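Local coordinates for mitochondrial RNA-binding protein 2 (Trypanosoma brucei, PDB 2GIA), which forms a complex with mitochondrial RNA-binding protein 1 that binds guide RNA and acts as an RNA matchmaker in mitochondrial RNA editing, at residues 107-112 and 174-179; 125-130 and 135-140; 103-108 and 114-119. One frame throughout, in Å; residues are numbered along the deposited sequence.

Contact 1 (107-112 and 174-179); sequences AVLEGR and LMLQRF
Leu109 and Gln177 face each other where the end of helix 101-109 meets the middle of helix 170-187, their CA atoms 6.3 Å apart. The apolar part is carried by one methyl: Leu109 CD1 lies 3.8 Å from CA of Gln177 and 3.9 Å from CG of Leu176. Leu109 CB rests on Gln177 CG, so the aliphatic stem of the glutamine is part of the packing. Gln177 bends at chi2 (-75°) and brings its amide up to Glu110, the two side chains crossing at about a right angle with their flat groups 56° apart. NE2 of Gln177 donates to OE2 of Glu110 over 2.9 Å; the acceptor lies in the amide plane but is approached on its anti side, 32° out of the carboxylate plane. The same OE2 is hydrogen-bonded to His137 of a mitochondrial RNA-binding protein 1 chain, its stronger polar partner, so the contact reaches the subunit interface. Arg178, salt-bridged to Asp144 of another such chain, donates from NH1 to Gln177 OE1 at 3.0 Å, in the carbonyl plane on a lone pair; with both ends bonded, the flip of the amide is fixed. Gly111, at positive phi, ends helix 101-109 in a Schellman motif. Phe127 of strand 123-129 packs against both Leu109 and Leu176, so the two helices meet over that strand, and Phe46 of strand 45-50 also touches Leu176.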
ATOM      1  N   ALA D 107     -15.465   2.645   5.028  1.00 21.89           N
ATOM      2  CA  ALA D 107     -16.130   1.630   5.837  1.00 20.85           C
ATOM      3  C   ALA D 107     -17.174   0.855   5.020  1.00 20.52           C
ATOM      4  O   ALA D 107     -17.361  -0.342   5.242  1.00 25.21           O
ATOM      5  CB  ALA D 107     -16.766   2.258   7.096  1.00 23.77           C
ATOM      6  N   VAL D 108     -17.830   1.525   4.071  1.00 18.47           N
ATOM      7  CA  VAL D 108     -18.820   0.849   3.238  1.00 22.37           C
ATOM      8  C   VAL D 108     -18.102  -0.053   2.219  1.00 21.57           C
ATOM      9  O   VAL D 108     -18.444  -1.230   2.080  1.00 22.22           O
ATOM     10  CB  VAL D 108     -19.752   1.873   2.511  1.00 23.78           C
ATOM     11  CG1 VAL D 108     -20.661   1.149   1.470  1.00 19.75           C
ATOM     12  CG2 VAL D 108     -20.627   2.625   3.566  1.00 22.77           C
ATOM     13  N   LEU D 109     -17.082   0.480   1.546  1.00 21.52           N
ATOM     14  CA  LEU D 109     -16.322  -0.291   0.558  1.00 20.43           C
ATOM     15  C   LEU D 109     -15.673  -1.530   1.183  1.00 22.07           C
ATOM     16  O   LEU D 109     -15.557  -2.563   0.544  1.00 23.63           O
ATOM     17  CB  LEU D 109     -15.214   0.605  -0.064  1.00 19.08           C
ATOM     18  CG  LEU D 109     -15.780   1.769  -0.901  1.00 22.34           C
ATOM     19  CD1 LEU D 109     -14.769   2.903  -1.153  1.00 20.03           C
ATOM     20  CD2 LEU D 109     -16.215   1.190  -2.226  1.00 21.05           C
ATOM     21  N   GLU D 110     -15.283  -1.431   2.441  1.00 23.53           N
ATOM     22  CA  GLU D 110     -14.588  -2.544   3.084  1.00 27.73           C
ATOM     23  C   GLU D 110     -15.522  -3.496   3.808  1.00 29.57           C
ATOM     24  O   GLU D 110     -15.062  -4.418   4.462  1.00 28.25           O
ATOM     25  CB  GLU D 110     -13.464  -2.007   4.029  1.00 21.13           C
ATOM     26  CG  GLU D 110     -12.359  -1.273   3.251  1.00 18.99           C
ATOM     27  CD  GLU D 110     -11.403  -0.536   4.160  1.00 24.01           C
ATOM     28  OE1 GLU D 110     -11.369  -0.878   5.357  1.00 30.78           O
ATOM     29  OE2 GLU D 110     -10.682   0.374   3.693  1.00 20.48           O
ATOM     30  N   GLY D 111     -16.825  -3.233   3.702  1.00 29.34           N
ATOM     31  CA  GLY D 111     -17.840  -4.112   4.274  1.00 28.24           C
ATOM     32  C   GLY D 111     -18.173  -3.988   5.739  1.00 37.00           C
ATOM     33  O   GLY D 111     -18.901  -4.804   6.276  1.00 41.63           O
ATOM     34  N   ARG D 112     -17.662  -2.962   6.392  1.00 32.67           N
ATOM     35  CA  ARG D 112     -17.925  -2.791   7.798  1.00 37.97           C
ATOM     36  C   ARG D 112     -19.219  -2.010   8.041  1.00 37.93           C
ATOM     37  O   ARG D 112     -19.868  -2.190   9.068  1.00 37.16           O
ATOM     38  CB  ARG D 112     -16.728  -2.086   8.461  1.00 37.11           C
ATOM     39  CG  ARG D 112     -16.856  -1.933   9.956  1.00 40.20           C
ATOM     40  CD  ARG D 112     -15.692  -1.137  10.527  1.00 35.82           C
ATOM     41  NE  ARG D 112     -14.443  -1.897  10.577  1.00 30.92           N
ATOM     42  CZ  ARG D 112     -14.137  -2.715  11.577  1.00 31.21           C
ATOM     43  NH1 ARG D 112     -14.998  -2.880  12.578  1.00 28.13           N
ATOM     44  NH2 ARG D 112     -12.951  -3.304  11.632  1.00 29.86           N
ATOM     45  N   LEU D 174     -13.312  -0.866  -6.655  1.00 21.98           N
ATOM     46  CA  LEU D 174     -11.921  -1.107  -6.234  1.00 21.85           C
ATOM     47  C   LEU D 174     -11.142   0.183  -6.479  1.00 17.08           C
ATOM     48  O   LEU D 174     -10.346   0.605  -5.652  1.00 18.99           O
ATOM     49  CB  LEU D 174     -11.335  -2.256  -7.076  1.00 23.38           C
ATOM     50  CG  LEU D 174      -9.918  -2.722  -6.745  1.00 37.97           C
ATOM     51  CD1 LEU D 174      -9.792  -2.927  -5.238  1.00 31.27           C
ATOM     52  CD2 LEU D 174      -9.637  -4.058  -7.483  1.00 34.57           C
ATOM     53  N   MET D 175     -11.372   0.822  -7.626  1.00 17.73           N
ATOM     54  CA  MET D 175     -10.698   2.079  -7.908  1.00 20.56           C
ATOM     55  C   MET D 175     -11.008   3.119  -6.850  1.00 23.62           C
ATOM     56  O   MET D 175     -10.117   3.820  -6.405  1.00 19.78           O
ATOM     57  CB  MET D 175     -11.101   2.637  -9.271  1.00 24.79           C
ATOM     58  CG  MET D 175     -10.534   1.846 -10.433  1.00 34.01           C
ATOM     59  SD  MET D 175     -11.219   2.383 -12.047  1.00 39.81           S
ATOM     60  CE  MET D 175     -10.357   3.872 -12.078  1.00 20.82           C
ATOM     61  N   LEU D 176     -12.273   3.218  -6.441  1.00 21.16           N
ATOM     62  CA  LEU D 176     -12.635   4.201  -5.421  1.00 16.85           C
ATOM     63  C   LEU D 176     -11.979   3.833  -4.078  1.00 15.94           C
ATOM     64  O   LEU D 176     -11.509   4.713  -3.368  1.00 16.43           O
ATOM     65  CB  LEU D 176     -14.176   4.274  -5.275  1.00 20.82           C
ATOM     66  CG  LEU D 176     -14.693   5.276  -4.226  1.00 20.99           C
ATOM     67  CD1 LEU D 176     -14.348   6.716  -4.650  1.00 15.63           C
ATOM     68  CD2 LEU D 176     -16.207   5.091  -4.056  1.00 18.72           C
ATOM     69  N   GLN D 177     -11.936   2.541  -3.728  1.00 13.89           N
ATOM     70  CA  GLN D 177     -11.325   2.168  -2.454  1.00 18.84           C
ATOM     71  C   GLN D 177      -9.823   2.528  -2.447  1.00 15.10           C
ATOM     72  O   GLN D 177      -9.314   3.032  -1.447  1.00 16.69           O
ATOM     73  CB  GLN D 177     -11.555   0.652  -2.170  1.00 17.95           C
ATOM     74  CG  GLN D 177     -11.307   0.160  -0.668  1.00 18.04           C
ATOM     75  CD  GLN D 177      -9.817   0.038  -0.271  1.00 24.30           C
ATOM     76  OE1 GLN D 177      -8.963  -0.166  -1.124  1.00 22.05           O
ATOM     77  NE2 GLN D 177      -9.514   0.126   1.047  1.00 20.06           N
ATOM     78  N   ARG D 178      -9.109   2.273  -3.550  1.00 14.86           N
ATOM     79  CA  ARG D 178      -7.661   2.611  -3.579  1.00 16.81           C
ATOM     80  C   ARG D 178      -7.464   4.127  -3.601  1.00 15.74           C
ATOM     81  O   ARG D 178      -6.539   4.662  -2.982  1.00 15.78           O
ATOM     82  CB  ARG D 178      -6.966   1.970  -4.800  1.00 14.13           C
ATOM     83  CG  ARG D 178      -7.045   0.415  -4.813  1.00 15.38           C
ATOM     84  CD  ARG D 178      -6.781  -0.185  -3.403  1.00 18.43           C
ATOM     85  NE  ARG D 178      -5.448   0.133  -2.837  1.00 24.33           N
ATOM     86  CZ  ARG D 178      -5.120  -0.007  -1.544  1.00 25.28           C
ATOM     87  NH1 ARG D 178      -6.025  -0.447  -0.659  1.00 24.06           N
ATOM     88  NH2 ARG D 178      -3.862   0.208  -1.140  1.00 22.71           N
ATOM     89  N   PHE D 179      -8.318   4.818  -4.352  1.00 15.69           N
ATOM     90  CA  PHE D 179      -8.228   6.268  -4.431  1.00 18.35           C
ATOM     91  C   PHE D 179      -8.409   6.896  -3.043  1.00 19.69           C
ATOM     92  O   PHE D 179      -7.603   7.728  -2.633  1.00 15.34           O
ATOM     93  CB  PHE D 179      -9.301   6.826  -5.383  1.00 14.07           C
ATOM     94  CG  PHE D 179      -9.284   8.344  -5.471  1.00 16.91           C
ATOM     95  CD1 PHE D 179     -10.123   9.108  -4.659  1.00 19.03           C
ATOM     96  CD2 PHE D 179      -8.441   8.992  -6.359  1.00 21.13           C
ATOM     97  CE1 PHE D 179     -10.120  10.497  -4.748  1.00 22.64           C
ATOM     98  CE2 PHE D 179      -8.422  10.391  -6.472  1.00 19.03           C
ATOM     99  CZ  PHE D 179      -9.271  11.150  -5.663  1.00 20.65           C
TER

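Contact 2 (125-130 and 135-140); sequences ATFTPN and YTFTLK
Phe127 and Phe137 form the apolar centre, their rings almost parallel (planes 7° apart) but slid so far that they barely overlap, with centroids 5.5 Å apart. The closest touch is from the end of one ring to the root of the other: Phe127 CZ lies 3.4 Å from Phe137 CB. With CG anti to the backbone N (chi1 -176°), Phe127 swings its ring along the sheet to Phe137, while its CD1 stays near Leu139 CB. Pro129 flanks the other ring, its CB 4.0 Å from Phe137 CE1. Helix 101-109 covers both rings through Val108 and Leu109. The backbones form a beta hairpin, strands 123-129 and 137-145, the two central strands of a four-stranded antiparallel sheet, between 116-119 and 160-168. Thr126 pairs with Lys140 and Thr128 with Thr138 as hydrogen-bonded pairs. Between them Phe127 and Leu139 form a non-hydrogen-bonded pair, where the CA of Phe127 makes a C-H...O contact to Thr138 O at 3.4 Å. On the face opposite the rings, Thr126 OG1 lies against the extended lysine, 3.7 Å from Lys140 CD. Asn130 N donates to Thr136 O at 2.8 Å, closing the hairpin toward the turn. Asn130 CB fits between two hydroxyls, 3.3 Å from Thr136 OG1 and 3.6 Å from Thr138 OG1. Those hydroxyls bond to Ala133 O and to the Glu167 carboxylate respectively.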
ATOM      1  N   ALA D 125     -27.102  12.754  -0.171  1.00 39.29           N
ATOM      2  CA  ALA D 125     -26.708  11.512  -0.858  1.00 38.26           C
ATOM      3  C   ALA D 125     -26.402  10.339   0.052  1.00 32.35           C
ATOM      4  O   ALA D 125     -26.097  10.528   1.242  1.00 31.85           O
ATOM      5  CB  ALA D 125     -25.491  11.787  -1.743  1.00 38.35           C
ATOM      6  N   THR D 126     -26.500   9.131  -0.516  1.00 30.32           N
ATOM      7  CA  THR D 126     -26.167   7.884   0.186  1.00 34.38           C
ATOM      8  C   THR D 126     -25.230   7.047  -0.699  1.00 29.53           C
ATOM      9  O   THR D 126     -25.267   7.150  -1.946  1.00 33.31           O
ATOM     10  CB  THR D 126     -27.421   6.971   0.509  1.00 30.97           C
ATOM     11  OG1 THR D 126     -27.933   6.395  -0.698  1.00 36.68           O
ATOM     12  CG2 THR D 126     -28.499   7.783   1.235  1.00 40.28           C
ATOM     13  N   PHE D 127     -24.401   6.217  -0.057  1.00 27.65           N
ATOM     14  CA  PHE D 127     -23.486   5.332  -0.770  1.00 27.24           C
ATOM     15  C   PHE D 127     -23.697   4.012  -0.049  1.00 24.00           C
ATOM     16  O   PHE D 127     -23.453   3.909   1.138  1.00 24.91           O
ATOM     17  CB  PHE D 127     -22.013   5.809  -0.626  1.00 30.10           C
ATOM     18  CG  PHE D 127     -21.040   4.986  -1.410  1.00 28.42           C
ATOM     19  CD1 PHE D 127     -20.911   5.173  -2.790  1.00 28.78           C
ATOM     20  CD2 PHE D 127     -20.277   3.999  -0.787  1.00 29.42           C
ATOM     21  CE1 PHE D 127     -20.033   4.383  -3.563  1.00 30.78           C
ATOM     22  CE2 PHE D 127     -19.407   3.206  -1.532  1.00 25.40           C
ATOM     23  CZ  PHE D 127     -19.280   3.398  -2.932  1.00 23.74           C
ATOM     24  N   THR D 128     -24.107   2.999  -0.797  1.00 25.74           N
ATOM     25  CA  THR D 128     -24.424   1.719  -0.222  1.00 27.92           C
ATOM     26  C   THR D 128     -24.019   0.600  -1.152  1.00 23.61           C
ATOM     27  O   THR D 128     -23.779   0.828  -2.349  1.00 30.74           O
ATOM     28  CB  THR D 128     -25.961   1.647  -0.046  1.00 31.44           C
ATOM     29  OG1 THR D 128     -26.560   1.816  -1.335  1.00 31.83           O
ATOM     30  CG2 THR D 128     -26.465   2.804   0.822  1.00 29.18           C
ATOM     31  N   PRO D 129     -23.941  -0.632  -0.627  1.00 28.37           N
ATOM     32  CA  PRO D 129     -23.581  -1.776  -1.469  1.00 29.58           C
ATOM     33  C   PRO D 129     -24.779  -2.041  -2.389  1.00 35.07           C
ATOM     34  O   PRO D 129     -25.929  -1.754  -2.036  1.00 33.02           O
ATOM     35  CB  PRO D 129     -23.415  -2.938  -0.490  1.00 28.15           C
ATOM     36  CG  PRO D 129     -23.346  -2.324   0.846  1.00 31.43           C
ATOM     37  CD  PRO D 129     -23.966  -0.976   0.802  1.00 27.88           C
ATOM     38  N   ASN D 130     -24.517  -2.573  -3.568  1.00 34.60           N
ATOM     39  CA  ASN D 130     -25.603  -2.892  -4.483  1.00 31.53           C
ATOM     40  C   ASN D 130     -25.851  -4.396  -4.352  1.00 37.62           C
ATOM     41  O   ASN D 130     -24.968  -5.205  -4.618  1.00 37.06           O
ATOM     42  CB  ASN D 130     -25.235  -2.545  -5.926  1.00 31.22           C
ATOM     43  CG  ASN D 130     -26.358  -2.873  -6.892  1.00 42.25           C
ATOM     44  OD1 ASN D 130     -27.228  -3.693  -6.577  1.00 36.82           O
ATOM     45  ND2 ASN D 130     -26.348  -2.245  -8.070  1.00 34.12           N
ATOM     46  N   TYR D 135     -19.353  -6.873  -4.058  1.00 29.30           N
ATOM     47  CA  TYR D 135     -18.332  -5.890  -4.335  1.00 30.59           C
ATOM     48  C   TYR D 135     -18.745  -4.775  -5.295  1.00 29.48           C
ATOM     49  O   TYR D 135     -17.881  -4.213  -5.966  1.00 25.61           O
ATOM     50  CB  TYR D 135     -17.086  -6.614  -4.874  1.00 29.89           C
ATOM     51  CG  TYR D 135     -16.573  -7.692  -3.920  1.00 35.11           C
ATOM     52  CD1 TYR D 135     -16.155  -7.359  -2.634  1.00 42.17           C
ATOM     53  CD2 TYR D 135     -16.570  -9.043  -4.283  1.00 42.37           C
ATOM     54  CE1 TYR D 135     -15.756  -8.327  -1.731  1.00 49.41           C
ATOM     55  CE2 TYR D 135     -16.168 -10.038  -3.371  1.00 43.99           C
ATOM     56  CZ  TYR D 135     -15.763  -9.665  -2.102  1.00 46.68           C
ATOM     57  OH  TYR D 135     -15.353 -10.610  -1.188  1.00 56.71           O
ATOM     58  N   THR D 136     -20.044  -4.467  -5.384  1.00 24.84           N
ATOM     59  CA  THR D 136     -20.516  -3.367  -6.252  1.00 25.82           C
ATOM     60  C   THR D 136     -21.286  -2.424  -5.334  1.00 23.53           C
ATOM     61  O   THR D 136     -21.843  -2.838  -4.313  1.00 26.05           O
ATOM     62  CB  THR D 136     -21.438  -3.822  -7.435  1.00 28.42           C
ATOM     63  OG1 THR D 136     -22.659  -4.367  -6.922  1.00 31.24           O
ATOM     64  CG2 THR D 136     -20.711  -4.862  -8.310  1.00 28.04           C
ATOM     65  N   PHE D 137     -21.302  -1.152  -5.707  1.00 25.42           N
ATOM     66  CA  PHE D 137     -21.893  -0.142  -4.861  1.00 22.95           C
ATOM     67  C   PHE D 137     -22.664   0.871  -5.670  1.00 27.36           C
ATOM     68  O   PHE D 137     -22.502   0.949  -6.888  1.00 23.70           O
ATOM     69  CB  PHE D 137     -20.782   0.562  -4.082  1.00 21.15           C
ATOM     70  CG  PHE D 137     -20.018  -0.362  -3.180  1.00 21.96           C
ATOM     71  CD1 PHE D 137     -20.374  -0.499  -1.841  1.00 23.59           C
ATOM     72  CD2 PHE D 137     -19.002  -1.166  -3.688  1.00 24.32           C
ATOM     73  CE1 PHE D 137     -19.724  -1.438  -1.018  1.00 24.24           C
ATOM     74  CE2 PHE D 137     -18.349  -2.103  -2.873  1.00 24.30           C
ATOM     75  CZ  PHE D 137     -18.710  -2.238  -1.542  1.00 27.40           C
ATOM     76  N   THR D 138     -23.485   1.654  -4.964  1.00 28.47           N
ATOM     77  CA  THR D 138     -24.306   2.668  -5.606  1.00 32.47           C
ATOM     78  C   THR D 138     -24.273   4.033  -4.928  1.00 26.79           C
ATOM     79  O   THR D 138     -24.486   4.120  -3.735  1.00 31.67           O
ATOM     80  CB  THR D 138     -25.804   2.226  -5.640  1.00 26.31           C
ATOM     81  OG1 THR D 138     -25.916   1.008  -6.385  1.00 31.37           O
ATOM     82  CG2 THR D 138     -26.651   3.324  -6.318  1.00 25.81           C
ATOM     83  N   LEU D 139     -23.993   5.081  -5.703  1.00 27.23           N
ATOM     84  CA  LEU D 139     -24.012   6.456  -5.205  1.00 24.29           C
ATOM     85  C   LEU D 139     -25.363   7.044  -5.733  1.00 28.87           C
ATOM     86  O   LEU D 139     -25.600   7.052  -6.950  1.00 30.60           O
ATOM     87  CB  LEU D 139     -22.847   7.283  -5.791  1.00 27.74           C
ATOM     88  CG  LEU D 139     -22.827   8.789  -5.426  1.00 31.02           C
ATOM     89  CD1 LEU D 139     -22.760   8.944  -3.942  1.00 28.87           C
ATOM     90  CD2 LEU D 139     -21.654   9.535  -6.076  1.00 36.31           C
ATOM     91  N   LYS D 140     -26.238   7.459  -4.817  1.00 36.33           N
ATOM     92  CA  LYS D 140     -27.565   8.051  -5.141  1.00 38.64           C
ATOM     93  C   LYS D 140     -27.563   9.422  -4.491  1.00 36.66           C
ATOM     94  O   LYS D 140     -27.291   9.543  -3.291  1.00 38.22           O
ATOM     95  CB  LYS D 140     -28.712   7.258  -4.512  1.00 41.92           C
ATOM     96  CG  LYS D 140     -28.713   5.771  -4.773  1.00 53.18           C
ATOM     97  CD  LYS D 140     -29.610   5.070  -3.746  1.00 58.63           C
ATOM     98  CE  LYS D 140     -29.553   3.543  -3.823  1.00 55.69           C
ATOM     99  NZ  LYS D 140     -30.400   2.974  -2.727  1.00 62.20           N
TER
HETATM  100  O   HOH W   1     -23.290  -0.873  -8.944  1.00 30.01           O

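Contact 3 (103-108 and 114-119); sequences ARFLAV and EKVEVH
Val116 reaches Phe105 through a chi1 of 54°, which sets CG1 between its own backbone N and carbonyl carbon, and CG2 anti to the N. CG1 is thereby turned over the Phe105 ring and toward Val108, CG2 mainly toward Arg104. Although Phe105 leaves the helix pointing away from the strand, its ring turns back under Val116 (chi1 -90°). CG1 of Val116 then stands over the centre of the Phe105 ring, 3.9 Å from the centroid and 3° off the normal, a CH-pi contact. Its other methyl, CG2, lies 3.6 Å from Arg104 CB; the rest of the arginine chain runs on, extended, away from the strand. Val118, two residues further along the same strand, comes to the edge of the ring near its plane, with its CG2 4.0 Å from Phe105 CE2. Phe105 is thus touched from one face and from its rim by alternate residues of strand 116-119. At the other end Val108 brings one methyl to the backbone, CG2 lying 3.6 Å from Lys115 C. After the helix a short connection through Ser113 leads into strand 116-119, which runs back roughly against helix segment 103-108. Phe127 on the adjoining strand 123-129 meets the Phe105 ring and continues the apolar layer. Strand 116-119 is outermost in its sheet within this chain. With no direct polar bond between the segments, shape fit and dispersion carry the contact, while a water donating to Arg104 O at 2.8 Å and to Lys115 O at a longer 3.3 Å satisfies both carbonyls.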
ATOM      1  N   ALA D 103     -13.146   8.070   5.706  1.00 20.90           N
ATOM      2  CA  ALA D 103     -13.231   6.830   6.443  1.00 22.72           C
ATOM      3  C   ALA D 103     -14.644   6.239   6.414  1.00 28.73           C
ATOM      4  O   ALA D 103     -14.783   5.019   6.488  1.00 21.98           O
ATOM      5  CB  ALA D 103     -12.756   7.054   7.908  1.00 24.62           C
ATOM      6  N   ARG D 104     -15.696   7.072   6.304  1.00 27.40           N
ATOM      7  CA  ARG D 104     -17.080   6.528   6.264  1.00 23.15           C
ATOM      8  C   ARG D 104     -17.383   5.837   4.947  1.00 19.90           C
ATOM      9  O   ARG D 104     -18.097   4.844   4.931  1.00 24.98           O
ATOM     10  CB  ARG D 104     -18.136   7.628   6.491  1.00 25.99           C
ATOM     11  CG  ARG D 104     -18.064   8.171   7.951  1.00 28.43           C
ATOM     12  CD  ARG D 104     -19.120   9.260   8.188  1.00 36.61           C
ATOM     13  NE  ARG D 104     -19.053   9.784   9.546  1.00 35.81           N
ATOM     14  CZ  ARG D 104     -19.777   9.336  10.577  1.00 51.36           C
ATOM     15  NH1 ARG D 104     -20.654   8.333  10.437  1.00 41.08           N
ATOM     16  NH2 ARG D 104     -19.636   9.916  11.763  1.00 53.30           N
ATOM     17  N   PHE D 105     -16.864   6.385   3.847  1.00 22.02           N
ATOM     18  CA  PHE D 105     -17.010   5.737   2.545  1.00 18.82           C
ATOM     19  C   PHE D 105     -16.167   4.462   2.562  1.00 18.82           C
ATOM     20  O   PHE D 105     -16.614   3.421   2.088  1.00 20.05           O
ATOM     21  CB  PHE D 105     -16.526   6.659   1.430  1.00 19.21           C
ATOM     22  CG  PHE D 105     -17.629   7.561   0.877  1.00 23.34           C
ATOM     23  CD1 PHE D 105     -18.269   7.235  -0.313  1.00 25.52           C
ATOM     24  CD2 PHE D 105     -18.024   8.695   1.569  1.00 25.16           C
ATOM     25  CE1 PHE D 105     -19.319   8.061  -0.814  1.00 28.79           C
ATOM     26  CE2 PHE D 105     -19.066   9.529   1.084  1.00 28.44           C
ATOM     27  CZ  PHE D 105     -19.701   9.201  -0.098  1.00 27.60           C
ATOM     28  N   LEU D 106     -14.944   4.538   3.107  1.00 21.49           N
ATOM     29  CA  LEU D 106     -14.088   3.349   3.153  1.00 16.71           C
ATOM     30  C   LEU D 106     -14.789   2.257   3.939  1.00 22.03           C
ATOM     31  O   LEU D 106     -14.724   1.062   3.582  1.00 20.20           O
ATOM     32  CB  LEU D 106     -12.692   3.684   3.787  1.00 16.29           C
ATOM     33  CG  LEU D 106     -11.787   4.422   2.769  1.00 16.75           C
ATOM     34  CD1 LEU D 106     -10.560   5.006   3.508  1.00 17.59           C
ATOM     35  CD2 LEU D 106     -11.321   3.462   1.642  1.00 19.50           C
ATOM     36  N   ALA D 107     -15.465   2.645   5.028  1.00 21.89           N
ATOM     37  CA  ALA D 107     -16.130   1.630   5.837  1.00 20.85           C
ATOM     38  C   ALA D 107     -17.174   0.855   5.020  1.00 20.52           C
ATOM     39  O   ALA D 107     -17.361  -0.342   5.242  1.00 25.21           O
ATOM     40  CB  ALA D 107     -16.766   2.258   7.096  1.00 23.77           C
ATOM     41  N   VAL D 108     -17.830   1.525   4.071  1.00 18.47           N
ATOM     42  CA  VAL D 108     -18.820   0.849   3.238  1.00 22.37           C
ATOM     43  C   VAL D 108     -18.102  -0.053   2.219  1.00 21.57           C
ATOM     44  O   VAL D 108     -18.444  -1.230   2.080  1.00 22.22           O
ATOM     45  CB  VAL D 108     -19.752   1.873   2.511  1.00 23.78           C
ATOM     46  CG1 VAL D 108     -20.661   1.149   1.470  1.00 19.75           C
ATOM     47  CG2 VAL D 108     -20.627   2.625   3.566  1.00 22.77           C
ATOM     48  N   GLU D 114     -23.044  -0.556   6.268  1.00 33.92           N
ATOM     49  CA  GLU D 114     -23.961  -0.818   5.162  1.00 33.77           C
ATOM     50  C   GLU D 114     -24.359   0.461   4.455  1.00 29.67           C
ATOM     51  O   GLU D 114     -25.002   0.422   3.404  1.00 31.45           O
ATOM     52  CB  GLU D 114     -25.212  -1.565   5.654  1.00 45.88           C
ATOM     53  CG  GLU D 114     -25.021  -3.089   5.857  1.00 50.00           C
ATOM     54  CD  GLU D 114     -24.426  -3.797   4.626  1.00 59.64           C
ATOM     55  OE1 GLU D 114     -23.185  -3.811   4.482  1.00 69.90           O
ATOM     56  OE2 GLU D 114     -25.185  -4.340   3.793  1.00 61.12           O
ATOM     57  N   LYS D 115     -23.980   1.598   5.018  1.00 27.46           N
ATOM     58  CA  LYS D 115     -24.330   2.863   4.394  1.00 30.55           C
ATOM     59  C   LYS D 115     -23.626   4.090   4.938  1.00 26.01           C
ATOM     60  O   LYS D 115     -23.235   4.137   6.099  1.00 30.45           O
ATOM     61  CB  LYS D 115     -25.856   3.112   4.511  1.00 37.05           C
ATOM     62  CG  LYS D 115     -26.259   4.562   4.191  1.00 34.50           C
ATOM     63  CD  LYS D 115     -27.773   4.729   3.991  1.00 49.32           C
ATOM     64  CE  LYS D 115     -28.561   4.654   5.293  1.00 50.89           C
ATOM     65  NZ  LYS D 115     -28.470   3.325   5.943  1.00 58.22           N
ATOM     66  N   VAL D 116     -23.464   5.091   4.075  1.00 27.27           N
ATOM     67  CA  VAL D 116     -22.905   6.359   4.508  1.00 26.81           C
ATOM     68  C   VAL D 116     -23.818   7.410   3.882  1.00 31.34           C
ATOM     69  O   VAL D 116     -24.124   7.335   2.693  1.00 31.98           O
ATOM     70  CB  VAL D 116     -21.429   6.612   4.042  1.00 30.75           C
ATOM     71  CG1 VAL D 116     -21.278   6.450   2.515  1.00 25.68           C
ATOM     72  CG2 VAL D 116     -21.018   8.024   4.434  1.00 29.77           C
ATOM     73  N   GLU D 117     -24.263   8.366   4.693  1.00 34.36           N
ATOM     74  CA  GLU D 117     -25.142   9.448   4.235  1.00 35.61           C
ATOM     75  C   GLU D 117     -24.429  10.781   4.275  1.00 32.83           C
ATOM     76  O   GLU D 117     -23.725  11.082   5.227  1.00 37.18           O
ATOM     77  CB  GLU D 117     -26.374   9.555   5.130  1.00 39.23           C
ATOM     78  CG  GLU D 117     -27.355   8.420   4.954  1.00 46.81           C
ATOM     79  CD  GLU D 117     -28.627   8.660   5.744  1.00 56.88           C
ATOM     80  OE1 GLU D 117     -29.091   9.819   5.755  1.00 59.83           O
ATOM     81  OE2 GLU D 117     -29.166   7.703   6.339  1.00 54.83           O
ATOM     82  N   VAL D 118     -24.603  11.576   3.229  1.00 36.08           N
ATOM     83  CA  VAL D 118     -24.005  12.902   3.168  1.00 38.36           C
ATOM     84  C   VAL D 118     -25.199  13.873   3.119  1.00 42.69           C
ATOM     85  O   VAL D 118     -26.070  13.733   2.259  1.00 40.51           O
ATOM     86  CB  VAL D 118     -23.183  13.088   1.871  1.00 41.58           C
ATOM     87  CG1 VAL D 118     -22.451  14.414   1.910  1.00 39.65           C
ATOM     88  CG2 VAL D 118     -22.220  11.901   1.674  1.00 41.91           C
ATOM     89  N   HIS D 119     -25.236  14.835   4.041  1.00 50.11           N
ATOM     90  CA  HIS D 119     -26.324  15.829   4.105  1.00 55.27           C
ATOM     91  C   HIS D 119     -25.781  17.245   4.163  1.00 57.26           C
ATOM     92  O   HIS D 119     -24.953  17.568   5.014  1.00 59.95           O
ATOM     93  CB  HIS D 119     -27.209  15.624   5.345  1.00 51.80           C
ATOM     94  CG  HIS D 119     -27.913  14.303   5.382  1.00 47.84           C
ATOM     95  ND1 HIS D 119     -28.957  13.988   4.535  1.00 49.78           N
ATOM     96  CD2 HIS D 119     -27.709  13.208   6.151  1.00 48.31           C
ATOM     97  CE1 HIS D 119     -29.363  12.757   4.783  1.00 50.57           C
ATOM     98  NE2 HIS D 119     -28.623  12.261   5.759  1.00 47.72           N
TER
HETATM   99  O   HOH W   2     -20.074   4.468   6.931  1.00 30.54           O

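Helix 101-109 ties the three contacts together: it meets helix 170-187 in contact 1 and strand 116-119 in contact 3, and in both roles it lies over the phenylalanines of contact 2. Phe127 is the common floor, touched by Leu176 and Val108. Contacts 2 and 3 reach the same antiparallel sheet, since strands 116-119 and 123-129 are neighbours joined by backbone hydrogen bonds, Val118 N to Ala125 O among them. Contact 1 is buried, yet carries a hydrogen bond between a carboxylate and an amide beside a mitochondrial RNA-binding protein 1 chain. Contacts 2 and 3 are partly buried: contact 2 combines backbone bonding with an apolar face of phenylalanines and leucine and an opposite face of threonines and lysine; contact 3 relies chiefly on apolar side chains.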